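PDB 1GL6: atpase from Escherichia coli, which probably uses nucleotide hydrolysis, as a hexameric ring-helicase-like P-loop protein, to couple plasmid DNA to the type IV secretion machinery during bacterial conjugation. Local coordinates for residues S66-E71 against V417-K422; G59-G64 against G313-S318. All coordinates share one frame; numbering follows the deposited sequence.

Contact 1 of 2, residues S66-E71 against V417-K422; sequences SVLLRE and VPLEIK. With GNP (phosphoaminophosphonic acid-guanylate ester), chain I.
Val67 and Ile421 bring their CA atoms to 6.0 Å where the first turns of the P-loop helix 65-78 pass the chain that runs on from strand 414-418, with no backbone hydrogen bond between the two. This is the helix that follows the Walker A loop in a P-loop NTPase, and Val67 and Leu419 carry most of the contact. With CG1 of Val67 anti to the backbone N (chi1 178°), its two methyls divide the work: CG1 lies 3.9 Å from Leu419 CD2 and also against the carbonyl O of Glu420, while CG2 faces Ile421 CG1 at 4.2 Å. A beta-branched residue suits this place, since its two methyls fill both positions at once. Leu419 spreads its fork along the helix, CD1 reaching Leu68 CB at 4.0 Å and CD2 covering Val67, and Leu402 adds to the same apolar cluster. The extended chain of Glu71 sets OE2 4.2 Å from Leu419 CD2, while OE1 is hydrogen-bonded to Thr40 OG1 and Gly43 N. On the nucleotide side, the N of Ser66 donates to O2B and that of Val67 to O1A, as expected where a helix start meets phosphates. Ile421, at the centre of an inverse gamma turn, offers its aliphatic end to the nucleoside, with CD1 3.4 Å from the ribose atom C1'.

Contact 2 of 2, residues G59-G64 against G313-S318; sequences GATGTG and GLQSTS. With GNP (phosphoaminophosphonic acid-guanylate ester), chain I.
Gln315 reaches the phosphate-binding loop because CG stands anti to its backbone N (chi1 -171°) and the chain stays extended beyond it, carrying the amide alongside Thr61, whose side chain points the same way. The loop 59-64 forms most of the P-loop (Walker A motif), which runs on from strand 55-58 into the start of helix 65-78, and Gln315 follows the neighbouring parallel strand 308-314. CG of Gln315 rests 3.7 Å from Gly59 O and 3.8 Å from Ala60 CA, and NE2 ends 3.7 Å from Thr61 CG2, a contact of van der Waals kind. A long, slim residue suits this place, and an alanine here would probably open a gap beside Ala60 and leave the methyl of Thr61 without its neighbour. The backbones are tied by Gly59 N donating to Leu314 O at 3.1 Å, nearly straight at 167°. Gly59 has no side chain, and a CB there would probably come too close to Thr63 OG1. Within the loop, a type II turn from Ala60 to Thr63 is braced by Thr63 OG1 donating to Ala60 O. Gly62, with its positive phi, suits the third position of that turn, and its N donates to the beta-phosphate oxygen O1B at 2.7 Å.

How the contacts relate
Centred about 15 Å apart, contacts 1 and 2 lie on the same side of the chain's centre and share one mixed sheet and one nucleotide. Along the chain 59-64 comes first and 66-71 follows almost at once, then 313-318 and finally 417-422, so the segments alternate. The loop and the helix after it thus each have a partner from later in the chain: contact 2 joins the loop to the end of central strand 308-314, and contact 1 joins the helix to the chain leaving strand 414-418. They touch where Leu419 CD1 packs on Gly64 O. Both border the same nucleotide, contact 2 at its phosphates and contact 1 at its phosphates and nucleoside, and Arg304 of the second subunit is also hydrogen-bonded to it, consistent with a site at a subunit interface.

Contact 1 of 2, residues S66-E71 against V417-K422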
# COMPACT_ATOMS: atom_id res chain seq x y z
N SER B 66 -16.12 29.41 -14.06
CA SER B 66 -17.08 30.45 -13.70
C SER B 66 -17.95 30.84 -14.88
O SER B 66 -19.17 30.77 -14.81
CB SER B 66 -16.36 31.69 -13.19
OG SER B 66 -15.63 31.44 -12.00
N VAL B 67 -17.31 31.28 -15.97
CA VAL B 67 -18.02 31.69 -17.16
C VAL B 67 -19.03 30.62 -17.59
O VAL B 67 -20.13 30.93 -18.05
CB VAL B 67 -17.06 31.93 -18.32
CG1 VAL B 67 -17.84 32.31 -19.57
CG2 VAL B 67 -16.10 33.04 -17.95
N LEU B 68 -18.63 29.37 -17.39
CA LEU B 68 -19.44 28.22 -17.76
C LEU B 68 -20.60 27.99 -16.81
O LEU B 68 -21.75 27.89 -17.24
CB LEU B 68 -18.55 26.97 -17.81
CG LEU B 68 -19.15 25.74 -18.51
CD1 LEU B 68 -18.02 24.85 -18.97
CD2 LEU B 68 -20.11 24.99 -17.60
N LEU B 69 -20.31 27.91 -15.51
CA LEU B 69 -21.36 27.70 -14.52
C LEU B 69 -22.34 28.87 -14.51
O LEU B 69 -23.52 28.68 -14.27
CB LEU B 69 -20.75 27.52 -13.12
CG LEU B 69 -20.44 26.08 -12.65
CD1 LEU B 69 -19.29 25.47 -13.44
CD2 LEU B 69 -20.10 26.11 -11.17
N ARG B 70 -21.83 30.06 -14.77
CA ARG B 70 -22.64 31.27 -14.79
C ARG B 70 -23.61 31.18 -15.95
O ARG B 70 -24.80 31.50 -15.81
CB ARG B 70 -21.73 32.49 -14.93
CG ARG B 70 -22.30 33.79 -14.41
CD ARG B 70 -21.30 34.92 -14.54
NE ARG B 70 -20.11 34.68 -13.73
CZ ARG B 70 -18.87 34.79 -14.20
NH1 ARG B 70 -18.66 35.12 -15.46
NH2 ARG B 70 -17.83 34.58 -13.39
N GLU B 71 -23.10 30.74 -17.10
CA GLU B 71 -23.91 30.59 -18.31
C GLU B 71 -24.97 29.52 -18.11
O GLU B 71 -26.11 29.67 -18.54
CB GLU B 71 -23.01 30.23 -19.51
CG GLU B 71 -23.74 29.47 -20.63
CD GLU B 71 -22.95 29.37 -21.93
OE1 GLU B 71 -23.38 28.57 -22.79
OE2 GLU B 71 -21.93 30.08 -22.09
N VAL B 417 -15.01 23.46 -27.99
CA VAL B 417 -15.80 24.67 -28.12
C VAL B 417 -15.24 25.85 -27.34
O VAL B 417 -14.64 25.67 -26.29
CB VAL B 417 -17.25 24.44 -27.65
CG1 VAL B 417 -18.07 25.71 -27.77
CG2 VAL B 417 -17.88 23.33 -28.46
N PRO B 418 -15.42 27.07 -27.85
CA PRO B 418 -14.91 28.22 -27.12
C PRO B 418 -15.99 28.74 -26.18
O PRO B 418 -17.18 28.69 -26.49
CB PRO B 418 -14.60 29.20 -28.24
CG PRO B 418 -15.75 28.97 -29.16
CD PRO B 418 -15.84 27.46 -29.21
N LEU B 419 -15.54 29.21 -25.01
CA LEU B 419 -16.42 29.75 -23.98
C LEU B 419 -16.49 31.25 -24.15
O LEU B 419 -15.46 31.92 -24.18
CB LEU B 419 -15.84 29.45 -22.60
CG LEU B 419 -16.57 28.42 -21.75
CD1 LEU B 419 -15.83 28.22 -20.45
CD2 LEU B 419 -17.99 28.89 -21.49
N GLU B 420 -17.70 31.80 -24.26
CA GLU B 420 -17.80 33.24 -24.42
C GLU B 420 -18.13 33.88 -23.08
O GLU B 420 -18.98 33.38 -22.34
CB GLU B 420 -18.84 33.59 -25.48
CG GLU B 420 -20.27 33.73 -24.97
CD GLU B 420 -21.20 34.33 -26.03
OE1 GLU B 420 -22.27 34.85 -25.65
OE2 GLU B 420 -20.84 34.27 -27.23
N ILE B 421 -17.43 34.97 -22.76
CA ILE B 421 -17.61 35.72 -21.52
C ILE B 421 -18.79 36.68 -21.63
O ILE B 421 -18.60 37.84 -21.95
CB ILE B 421 -16.38 36.59 -21.18
CG1 ILE B 421 -15.14 35.73 -21.01
CG2 ILE B 421 -16.64 37.38 -19.91
CD1 ILE B 421 -13.89 36.57 -20.84
N LYS B 422 -19.99 36.19 -21.36
CA LYS B 422 -21.15 37.07 -21.42
C LYS B 422 -21.09 37.91 -20.15
O LYS B 422 -20.59 37.45 -19.12
CB LYS B 422 -22.45 36.25 -21.47
CG LYS B 422 -23.71 37.09 -21.71
CD LYS B 422 -24.97 36.24 -21.82
CE LYS B 422 -26.14 37.04 -22.37
NZ LYS B 422 -26.45 38.20 -21.51
PG GNP I . -11.34 33.40 -11.32
O1G GNP I . -11.82 34.19 -10.15
O2G GNP I . -9.89 33.00 -11.12
O3G GNP I . -11.50 34.11 -12.61
N3B GNP I . -12.39 32.01 -11.21
PB GNP I . -12.34 30.70 -12.29
O1B GNP I . -11.16 29.88 -12.07
O2B GNP I . -13.66 30.02 -12.20
O3A GNP I . -12.18 31.43 -13.73
PA GNP I . -13.21 32.17 -14.63
O1A GNP I . -14.22 31.25 -15.13
O2A GNP I . -13.66 33.40 -13.86
O5' GNP I . -12.37 32.60 -15.81
C5' GNP I . -11.26 33.50 -15.67
C4' GNP I . -10.97 34.15 -16.97
O4' GNP I . -12.06 34.52 -17.73
C3' GNP I . -10.11 35.42 -16.79
O3' GNP I . -8.70 35.14 -16.93
C2' GNP I . -10.63 36.39 -17.87
O2' GNP I . -9.87 36.39 -19.05
C1' GNP I . -12.02 35.88 -18.10
N9 GNP I . -13.04 36.66 -17.34
C8 GNP I . -13.87 36.12 -16.25
N7 GNP I . -14.67 37.04 -15.78
C5 GNP I . -14.36 38.25 -16.60
C6 GNP I . -14.96 39.59 -16.54
O6 GNP I . -15.80 40.01 -15.83
N1 GNP I . -14.38 40.43 -17.49
C2 GNP I . -13.39 39.93 -18.32
N2 GNP I . -12.96 40.96 -19.20
N3 GNP I . -12.82 38.78 -18.44
C4 GNP I . -13.39 37.95 -17.51

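Contact 2 of 2, residues G59-G64 against G313-S318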
# COMPACT_ATOMS: atom_id res chain seq x y z
N GLY B 59 -11.12 21.44 -14.73
CA GLY B 59 -10.16 22.36 -15.35
C GLY B 59 -9.32 23.16 -14.37
O GLY B 59 -9.75 23.40 -13.24
N ALA B 60 -8.12 23.56 -14.79
CA ALA B 60 -7.23 24.35 -13.94
C ALA B 60 -7.91 25.66 -13.56
O ALA B 60 -8.94 26.05 -14.13
CB ALA B 60 -5.92 24.63 -14.63
N THR B 61 -7.33 26.36 -12.59
CA THR B 61 -7.93 27.60 -12.14
C THR B 61 -7.75 28.73 -13.16
O THR B 61 -6.67 28.90 -13.74
CB THR B 61 -7.33 28.02 -10.79
OG1 THR B 61 -7.77 29.35 -10.47
CG2 THR B 61 -5.83 27.97 -10.86
N GLY B 62 -8.84 29.46 -13.41
CA GLY B 62 -8.83 30.57 -14.35
C GLY B 62 -9.16 30.21 -15.80
O GLY B 62 -9.08 31.06 -16.68
N THR B 63 -9.54 28.95 -16.03
CA THR B 63 -9.86 28.47 -17.37
C THR B 63 -11.28 28.75 -17.82
O THR B 63 -11.59 28.62 -19.00
CB THR B 63 -9.60 26.95 -17.51
OG1 THR B 63 -10.33 26.24 -16.50
CG2 THR B 63 -8.10 26.65 -17.38
N GLY B 64 -12.16 29.14 -16.90
CA GLY B 64 -13.52 29.43 -17.29
C GLY B 64 -14.63 28.67 -16.60
O GLY B 64 -15.77 28.71 -17.06
N GLY B 313 -17.56 21.16 -10.01
CA GLY B 313 -16.26 21.48 -10.57
C GLY B 313 -15.15 20.75 -9.84
O GLY B 313 -15.28 20.44 -8.65
N LEU B 314 -14.05 20.50 -10.56
CA LEU B 314 -12.87 19.81 -10.04
C LEU B 314 -11.64 20.41 -10.74
O LEU B 314 -11.78 21.14 -11.71
CB LEU B 314 -12.98 18.31 -10.35
CG LEU B 314 -13.39 17.33 -9.25
CD1 LEU B 314 -14.06 18.06 -8.12
CD2 LEU B 314 -14.30 16.25 -9.83
N GLN B 315 -10.44 20.13 -10.23
CA GLN B 315 -9.20 20.63 -10.84
C GLN B 315 -8.22 19.46 -11.07
O GLN B 315 -7.89 19.14 -12.21
CB GLN B 315 -8.51 21.71 -9.98
CG GLN B 315 -7.30 22.42 -10.68
CD GLN B 315 -6.29 23.12 -9.74
OE1 GLN B 315 -5.49 22.46 -9.07
NE2 GLN B 315 -6.32 24.45 -9.72
N SER B 316 -7.75 18.83 -9.98
CA SER B 316 -6.82 17.70 -10.06
C SER B 316 -7.45 16.47 -9.40
O SER B 316 -7.98 16.56 -8.30
CB SER B 316 -5.49 18.01 -9.36
OG SER B 316 -4.91 19.21 -9.84
N THR B 317 -7.36 15.32 -10.07
CA THR B 317 -7.96 14.09 -9.55
C THR B 317 -7.53 13.77 -8.12
O THR B 317 -8.26 13.09 -7.39
CB THR B 317 -7.66 12.87 -10.50
OG1 THR B 317 -6.25 12.71 -10.66
CG2 THR B 317 -8.30 13.07 -11.88
N SER B 318 -6.38 14.27 -7.71
CA SER B 318 -5.86 14.02 -6.38
C SER B 318 -6.63 14.75 -5.28
O SER B 318 -6.60 14.33 -4.12
CB SER B 318 -4.38 14.40 -6.34
OG SER B 318 -4.17 15.73 -6.78
PG GNP I . -11.34 33.40 -11.32
O1G GNP I . -11.82 34.19 -10.15
O2G GNP I . -9.89 33.00 -11.12
O3G GNP I . -11.50 34.11 -12.61
N3B GNP I . -12.39 32.01 -11.21
PB GNP I . -12.34 30.70 -12.29
O1B GNP I . -11.16 29.88 -12.07
O2B GNP I . -13.66 30.02 -12.20
O3A GNP I . -12.18 31.43 -13.73
PA GNP I . -13.21 32.17 -14.63
O1A GNP I . -14.22 31.25 -15.13
O2A GNP I . -13.66 33.40 -13.86
O5' GNP I . -12.37 32.60 -15.81
C5' GNP I . -11.26 33.50 -15.67
C4' GNP I . -10.97 34.15 -16.97
O4' GNP I . -12.06 34.52 -17.73
C3' GNP I . -10.11 35.42 -16.79
O3' GNP I . -8.70 35.14 -16.93
C2' GNP I . -10.63 36.39 -17.87
O2' GNP I . -9.87 36.39 -19.05
C1' GNP I . -12.02 35.88 -18.10
N9 GNP I . -13.04 36.66 -17.34
C8 GNP I . -13.87 36.12 -16.25
N7 GNP I . -14.67 37.04 -15.78
C5 GNP I . -14.36 38.25 -16.60
C6 GNP I . -14.96 39.59 -16.54
O6 GNP I . -15.80 40.01 -15.83
N1 GNP I . -14.38 40.43 -17.49
C2 GNP I . -13.39 39.93 -18.32
N2 GNP I . -12.96 40.96 -19.20
N3 GNP I . -12.82 38.78 -18.44
C4 GNP I . -13.39 37.95 -17.51